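Long-range contact in exosome subunit (Archaeoglobus fulgidus, PDB 2OGK), which is of unknown function, an archaeal protein that structurally resembles RNA-binding proteins although a role in binding RNA is considered unlikely: residues I28-S41 and Y53-F67. Residues are numbered along the deposited sequence; the frame is centred on the assembly and turned at random.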
loop_
_atom_site.group_PDB
_atom_site.type_symbol
_atom_site.label_atom_id
_atom_site.label_comp_id
_atom_site.label_asym_id
_atom_site.label_seq_id
_atom_site.Cartn_x
_atom_site.Cartn_y
_atom_site.Cartn_z
ATOM N N ILE D 28 -10.194 -14.914 6.405
ATOM C CA ILE D 28 -10.300 -13.502 6.770
ATOM C C ILE D 28 -10.817 -13.401 8.200
ATOM O O ILE D 28 -10.244 -12.704 9.030
ATOM C CB ILE D 28 -11.312 -12.750 5.875
ATOM C CG1 ILE D 28 -10.771 -12.591 4.453
ATOM C CG2 ILE D 28 -11.653 -11.413 6.489
ATOM C CD1 ILE D 28 -9.717 -11.535 4.287
ATOM N N SER D 29 -11.909 -14.103 8.480
ATOM C CA SER D 29 -12.521 -14.072 9.798
ATOM C C SER D 29 -11.604 -14.522 10.919
ATOM O O SER D 29 -11.847 -14.178 12.068
ATOM C CB SER D 29 -13.794 -14.928 9.821
ATOM O OG SER D 29 -13.489 -16.313 9.847
ATOM N N THR D 30 -10.564 -15.294 10.610
ATOM C CA THR D 30 -9.654 -15.757 11.659
ATOM C C THR D 30 -9.119 -14.556 12.447
ATOM O O THR D 30 -8.734 -14.673 13.621
ATOM C CB THR D 30 -8.464 -16.578 11.069
ATOM O OG1 THR D 30 -8.889 -17.923 10.806
ATOM C CG2 THR D 30 -7.298 -16.622 12.042
ATOM N N LEU D 31 -9.137 -13.396 11.793
ATOM C CA LEU D 31 -8.651 -12.150 12.371
ATOM C C LEU D 31 -9.710 -11.384 13.150
ATOM O O LEU D 31 -9.404 -10.369 13.782
ATOM C CB LEU D 31 -8.104 -11.255 11.259
ATOM C CG LEU D 31 -6.981 -11.858 10.419
ATOM C CD1 LEU D 31 -6.625 -10.908 9.292
ATOM C CD2 LEU D 31 -5.772 -12.138 11.292
ATOM N N PHE D 32 -10.952 -11.854 13.106
ATOM C CA PHE D 32 -12.020 -11.165 13.817
ATOM C C PHE D 32 -12.631 -11.980 14.944
ATOM O O PHE D 32 -12.824 -13.193 14.821
ATOM C CB PHE D 32 -13.122 -10.737 12.848
ATOM C CG PHE D 32 -12.670 -9.743 11.829
ATOM C CD1 PHE D 32 -13.340 -8.533 11.674
ATOM C CD2 PHE D 32 -11.561 -10.006 11.030
ATOM C CE1 PHE D 32 -12.910 -7.593 10.733
ATOM C CE2 PHE D 32 -11.121 -9.078 10.088
ATOM C CZ PHE D 32 -11.795 -7.867 9.939
ATOM N N PRO D 33 -12.902 -11.320 16.083
ATOM C CA PRO D 33 -13.500 -11.933 17.271
ATOM C C PRO D 33 -14.938 -11.424 17.437
ATOM O O PRO D 33 -15.518 -11.500 18.518
ATOM C CB PRO D 33 -12.586 -11.447 18.382
ATOM C CG PRO D 33 -12.350 -10.015 17.973
ATOM C CD PRO D 33 -12.196 -10.073 16.449
ATOM N N PHE D 34 -15.493 -10.895 16.348
ATOM C CA PHE D 34 -16.845 -10.357 16.340
ATOM C C PHE D 34 -17.399 -10.334 14.921
ATOM O O PHE D 34 -16.651 -10.457 13.948
ATOM C CB PHE D 34 -16.844 -8.945 16.920
ATOM C CG PHE D 34 -15.883 -8.005 16.233
ATOM C CD1 PHE D 34 -16.114 -7.574 14.925
ATOM C CD2 PHE D 34 -14.749 -7.545 16.895
ATOM C CE1 PHE D 34 -15.233 -6.697 14.291
ATOM C CE2 PHE D 34 -13.867 -6.672 16.268
ATOM C CZ PHE D 34 -14.111 -6.249 14.964
ATOM N N GLU D 35 -18.712 -10.158 14.816
ATOM C CA GLU D 35 -19.410 -10.130 13.531
ATOM C C GLU D 35 -18.917 -9.006 12.623
ATOM O O GLU D 35 -18.511 -7.948 13.104
ATOM C CB GLU D 35 -20.913 -9.959 13.765
ATOM C CG GLU D 35 -21.757 -10.464 12.622
ATOM C CD GLU D 35 -21.601 -11.962 12.439
ATOM O OE1 GLU D 35 -21.973 -12.710 13.370
ATOM O OE2 GLU D 35 -21.099 -12.387 11.373
ATOM N N PHE D 36 -18.963 -9.232 11.311
ATOM C CA PHE D 36 -18.519 -8.212 10.368
ATOM C C PHE D 36 -19.019 -8.390 8.935
ATOM O O PHE D 36 -19.428 -9.484 8.539
ATOM C CB PHE D 36 -16.987 -8.128 10.384
ATOM C CG PHE D 36 -16.297 -9.371 9.898
ATOM C CD1 PHE D 36 -15.964 -9.517 8.553
ATOM C CD2 PHE D 36 -15.957 -10.387 10.791
ATOM C CE1 PHE D 36 -15.300 -10.657 8.102
ATOM C CE2 PHE D 36 -15.293 -11.534 10.352
ATOM C CZ PHE D 36 -14.961 -11.669 9.005
ATOM N N GLU D 37 -18.983 -7.294 8.175
ATOM C CA GLU D 37 -19.414 -7.278 6.777
ATOM C C GLU D 37 -18.187 -7.500 5.886
ATOM O O GLU D 37 -17.079 -7.634 6.403
ATOM C CB GLU D 37 -20.055 -5.926 6.443
ATOM C CG GLU D 37 -21.145 -5.991 5.384
ATOM C CD GLU D 37 -22.472 -6.505 5.934
ATOM O OE1 GLU D 37 -22.467 -7.498 6.696
ATOM O OE2 GLU D 37 -23.527 -5.922 5.595
ATOM N N ILE D 38 -18.391 -7.544 4.565
ATOM C CA ILE D 38 -17.306 -7.740 3.585
ATOM C C ILE D 38 -17.704 -7.311 2.164
ATOM O O ILE D 38 -18.442 -8.022 1.482
ATOM C CB ILE D 38 -16.843 -9.229 3.499
ATOM C CG1 ILE D 38 -16.168 -9.654 4.804
ATOM C CG2 ILE D 38 -15.879 -9.415 2.322
ATOM C CD1 ILE D 38 -15.406 -10.963 4.726
ATOM N N ALA D 39 -17.203 -6.160 1.714
ATOM C CA ALA D 39 -17.512 -5.659 0.373
ATOM C C ALA D 39 -16.820 -6.515 -0.675
ATOM O O ALA D 39 -15.693 -6.970 -0.471
ATOM C CB ALA D 39 -17.075 -4.213 0.231
ATOM N N VAL D 40 -17.499 -6.733 -1.799
ATOM C CA VAL D 40 -16.944 -7.556 -2.868
ATOM C C VAL D 40 -16.909 -6.883 -4.242
ATOM O O VAL D 40 -17.934 -6.755 -4.914
ATOM C CB VAL D 40 -17.718 -8.889 -3.008
ATOM C CG1 VAL D 40 -16.995 -9.798 -3.979
ATOM C CG2 VAL D 40 -17.850 -9.567 -1.657
ATOM N N SER D 41 -15.716 -6.464 -4.653
ATOM C CA SER D 41 -15.514 -5.827 -5.948
ATOM C C SER D 41 -14.953 -6.857 -6.928
ATOM O O SER D 41 -14.681 -8.001 -6.555
ATOM C CB SER D 41 -14.531 -4.664 -5.819
ATOM O OG SER D 41 -14.118 -4.206 -7.097
ATOM N N TYR D 53 -11.967 -8.920 -5.306
ATOM C CA TYR D 53 -11.382 -8.205 -4.167
ATOM C C TYR D 53 -12.295 -8.252 -2.949
ATOM O O TYR D 53 -13.500 -8.046 -3.059
ATOM C CB TYR D 53 -11.121 -6.746 -4.527
ATOM C CG TYR D 53 -10.231 -6.539 -5.733
ATOM C CD1 TYR D 53 -8.979 -7.151 -5.821
ATOM C CD2 TYR D 53 -10.611 -5.673 -6.756
ATOM C CE1 TYR D 53 -8.122 -6.897 -6.900
ATOM C CE2 TYR D 53 -9.763 -5.410 -7.836
ATOM C CZ TYR D 53 -8.519 -6.021 -7.903
ATOM O OH TYR D 53 -7.675 -5.732 -8.958
ATOM N N LEU D 54 -11.709 -8.516 -1.787
ATOM C CA LEU D 54 -12.474 -8.598 -0.547
ATOM C C LEU D 54 -11.917 -7.677 0.525
ATOM O O LEU D 54 -10.802 -7.889 0.989
ATOM C CB LEU D 54 -12.455 -10.028 -0.009
ATOM C CG LEU D 54 -13.039 -11.101 -0.921
ATOM C CD1 LEU D 54 -13.044 -12.435 -0.184
ATOM C CD2 LEU D 54 -14.452 -10.702 -1.343
ATOM N N GLU D 55 -12.687 -6.666 0.928
ATOM C CA GLU D 55 -12.218 -5.757 1.965
ATOM C C GLU D 55 -13.207 -5.582 3.111
ATOM O O GLU D 55 -14.406 -5.439 2.899
ATOM C CB GLU D 55 -11.885 -4.379 1.390
ATOM C CG GLU D 55 -11.017 -3.552 2.341
ATOM C CD GLU D 55 -11.179 -2.046 2.163
ATOM O OE1 GLU D 55 -12.290 -1.520 2.421
ATOM O OE2 GLU D 55 -10.191 -1.386 1.772
ATOM N N VAL D 56 -12.676 -5.590 4.327
ATOM C CA VAL D 56 -13.455 -5.412 5.548
ATOM C C VAL D 56 -12.919 -4.143 6.208
ATOM O O VAL D 56 -11.725 -4.057 6.485
ATOM C CB VAL D 56 -13.237 -6.584 6.528
ATOM C CG1 VAL D 56 -14.012 -6.349 7.816
ATOM C CG2 VAL D 56 -13.636 -7.887 5.871
ATOM N N GLU D 57 -13.782 -3.159 6.447
ATOM C CA GLU D 57 -13.341 -1.917 7.080
ATOM C C GLU D 57 -14.055 -1.626 8.407
ATOM O O GLU D 57 -15.282 -1.619 8.477
ATOM C CB GLU D 57 -13.536 -0.739 6.125
ATOM C CG GLU D 57 -13.143 0.594 6.735
ATOM C CD GLU D 57 -13.576 1.782 5.892
ATOM O OE1 GLU D 57 -12.943 2.063 4.851
ATOM O OE2 GLU D 57 -14.569 2.435 6.273
ATOM N N LEU D 58 -13.273 -1.391 9.456
ATOM C CA LEU D 58 -13.819 -1.083 10.778
ATOM C C LEU D 58 -13.737 0.413 11.039
ATOM O O LEU D 58 -12.661 1.003 10.979
ATOM C CB LEU D 58 -13.053 -1.837 11.866
ATOM C CG LEU D 58 -13.514 -3.272 12.125
ATOM C CD1 LEU D 58 -13.558 -4.055 10.816
ATOM C CD2 LEU D 58 -12.579 -3.926 13.128
ATOM N N THR D 59 -14.878 1.023 11.341
ATOM C CA THR D 59 -14.918 2.457 11.580
ATOM C C THR D 59 -15.492 2.842 12.952
ATOM O O THR D 59 -15.552 4.021 13.303
ATOM C CB THR D 59 -15.700 3.149 10.440
ATOM O OG1 THR D 59 -15.706 4.568 10.644
ATOM C CG2 THR D 59 -17.124 2.614 10.371
ATOM N N LYS D 60 -15.901 1.842 13.728
ATOM C CA LYS D 60 -16.434 2.075 15.068
ATOM C C LYS D 60 -15.299 1.854 16.057
ATOM O O LYS D 60 -14.834 0.730 16.225
ATOM C CB LYS D 60 -17.582 1.108 15.366
ATOM N N SER D 61 -14.854 2.927 16.702
ATOM C CA SER D 61 -13.763 2.847 17.674
ATOM C C SER D 61 -13.815 1.536 18.445
ATOM O O SER D 61 -12.794 0.884 18.685
ATOM C CB SER D 61 -13.860 4.003 18.671
ATOM O OG SER D 61 -14.955 3.812 19.554
ATOM N N SER D 62 -15.031 1.180 18.841
ATOM C CA SER D 62 -15.309 -0.035 19.591
ATOM C C SER D 62 -14.620 -1.234 18.926
ATOM O O SER D 62 -13.705 -1.837 19.491
ATOM C CB SER D 62 -16.827 -0.244 19.627
ATOM O OG SER D 62 -17.504 1.006 19.612
ATOM N N GLU D 63 -15.070 -1.557 17.716
ATOM C CA GLU D 63 -14.527 -2.670 16.946
ATOM C C GLU D 63 -13.017 -2.518 16.793
ATOM O O GLU D 63 -12.257 -3.441 17.086
ATOM C CB GLU D 63 -15.163 -2.698 15.554
ATOM C CG GLU D 63 -16.672 -2.477 15.531
ATOM C CD GLU D 63 -17.238 -2.435 14.114
ATOM O OE1 GLU D 63 -16.850 -1.530 13.332
ATOM O OE2 GLU D 63 -18.071 -3.312 13.788
ATOM N N ILE D 64 -12.608 -1.343 16.315
ATOM C CA ILE D 64 -11.206 -1.012 16.091
ATOM C C ILE D 64 -10.337 -1.521 17.239
ATOM O O ILE D 64 -9.407 -2.308 17.039
ATOM C CB ILE D 64 -11.001 0.528 15.993
ATOM C CG1 ILE D 64 -11.999 1.146 15.016
ATOM C CG2 ILE D 64 -9.577 0.843 15.566
ATOM C CD1 ILE D 64 -11.626 1.033 13.578
ATOM N N LYS D 65 -10.652 -1.069 18.447
ATOM C CA LYS D 65 -9.878 -1.441 19.618
ATOM C C LYS D 65 -9.976 -2.902 20.026
ATOM O O LYS D 65 -8.972 -3.506 20.406
ATOM C CB LYS D 65 -10.238 -0.516 20.783
ATOM C CG LYS D 65 -9.675 0.906 20.605
ATOM C CD LYS D 65 -8.138 0.872 20.366
ATOM C CE LYS D 65 -7.479 2.263 20.264
ATOM N NZ LYS D 65 -7.900 3.057 19.072
ATOM N N LYS D 66 -11.174 -3.474 19.946
ATOM C CA LYS D 66 -11.345 -4.882 20.297
ATOM C C LYS D 66 -10.595 -5.704 19.254
ATOM O O LYS D 66 -9.904 -6.679 19.571
ATOM C CB LYS D 66 -12.826 -5.279 20.303
ATOM C CG LYS D 66 -13.035 -6.767 20.582
ATOM C CD LYS D 66 -12.280 -7.199 21.847
ATOM C CE LYS D 66 -11.936 -8.691 21.845
ATOM N NZ LYS D 66 -13.130 -9.586 21.879
ATOM N N PHE D 67 -10.744 -5.286 18.002
ATOM C CA PHE D 67 -10.079 -5.935 16.894
ATOM C C PHE D 67 -8.561 -5.866 17.056
ATOM O O PHE D 67 -7.874 -6.882 16.916
ATOM C CB PHE D 67 -10.474 -5.264 15.582
ATOM C CG PHE D 67 -9.520 -5.539 14.461
ATOM C CD1 PHE D 67 -9.224 -6.851 14.088
ATOM C CD2 PHE D 67 -8.888 -4.491 13.798
ATOM C CE1 PHE D 67 -8.314 -7.114 13.076
ATOM C CE2 PHE D 67 -7.977 -4.742 12.784
ATOM C CZ PHE D 67 -7.687 -6.055 12.422
#
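Strand 39-41 runs antiparallel to strand 53-58, their axes 5.0 Å apart at closest approach and 155° between directions, with Ala39-Glu55 and Ser41-Tyr53 as hydrogen-bonded pairs and Val40-Leu54 as the non-hydrogen-bonded pair between them. Of the four bonds here the straightest at the hydrogen is Tyr53 N to Ser41 O (172°), although Tyr53 N stands well above the Ser41 carbonyl plane; of the two bonds joining Ala39 and Glu55, the one from Glu55 N is weak. Leu54 reaches across with its CD2 branch, which lies 3.6 Å from Val40 CG2 and also meets Ile38 CG2.

Beyond the ladder, the chain leading from helix 21-29 into strand 39-44 climbs from the helix-bearing face and then runs beside strand 50-58, turning the contact into a small hydrophobic cluster. Val56 serves both ends of this connection, its two methyls dividing the work: CG1 meets the Phe32 ring at CE1 and CZ, while CG2 lies against Ile38 CG1. Leu58 likewise splits its branches, CD1 to the edge of Phe32 and CD2 to that of Phe34. With CG lodged between backbone N and carbonyl carbon (chi1 55°), the Phe34 ring reaches the first two turns of helix 61-75, where Phe67 CB comes within 3.7 Å of Phe34 CE2 at the ring edge. A serine in place of Phe34 would probably open a gap between Leu58 and helix 61-75, leaving Leu58 CD2 and Phe67 CB without their shared aromatic partner. Phe32 and Phe67 lie nearly parallel, centroids 5.4 Å apart, but are slid so far that they barely overlap.

This is a beta hairpin, strands 39-44 and 50-58, packed together with the helices that flank it in sequence. Strand 50-58 continues the sheet onto strand 5-15, whereas 39-44 is an outermost strand within the chain; Ile28, Leu31 and Phe67 reach strand 118-126 from the helix-bearing side.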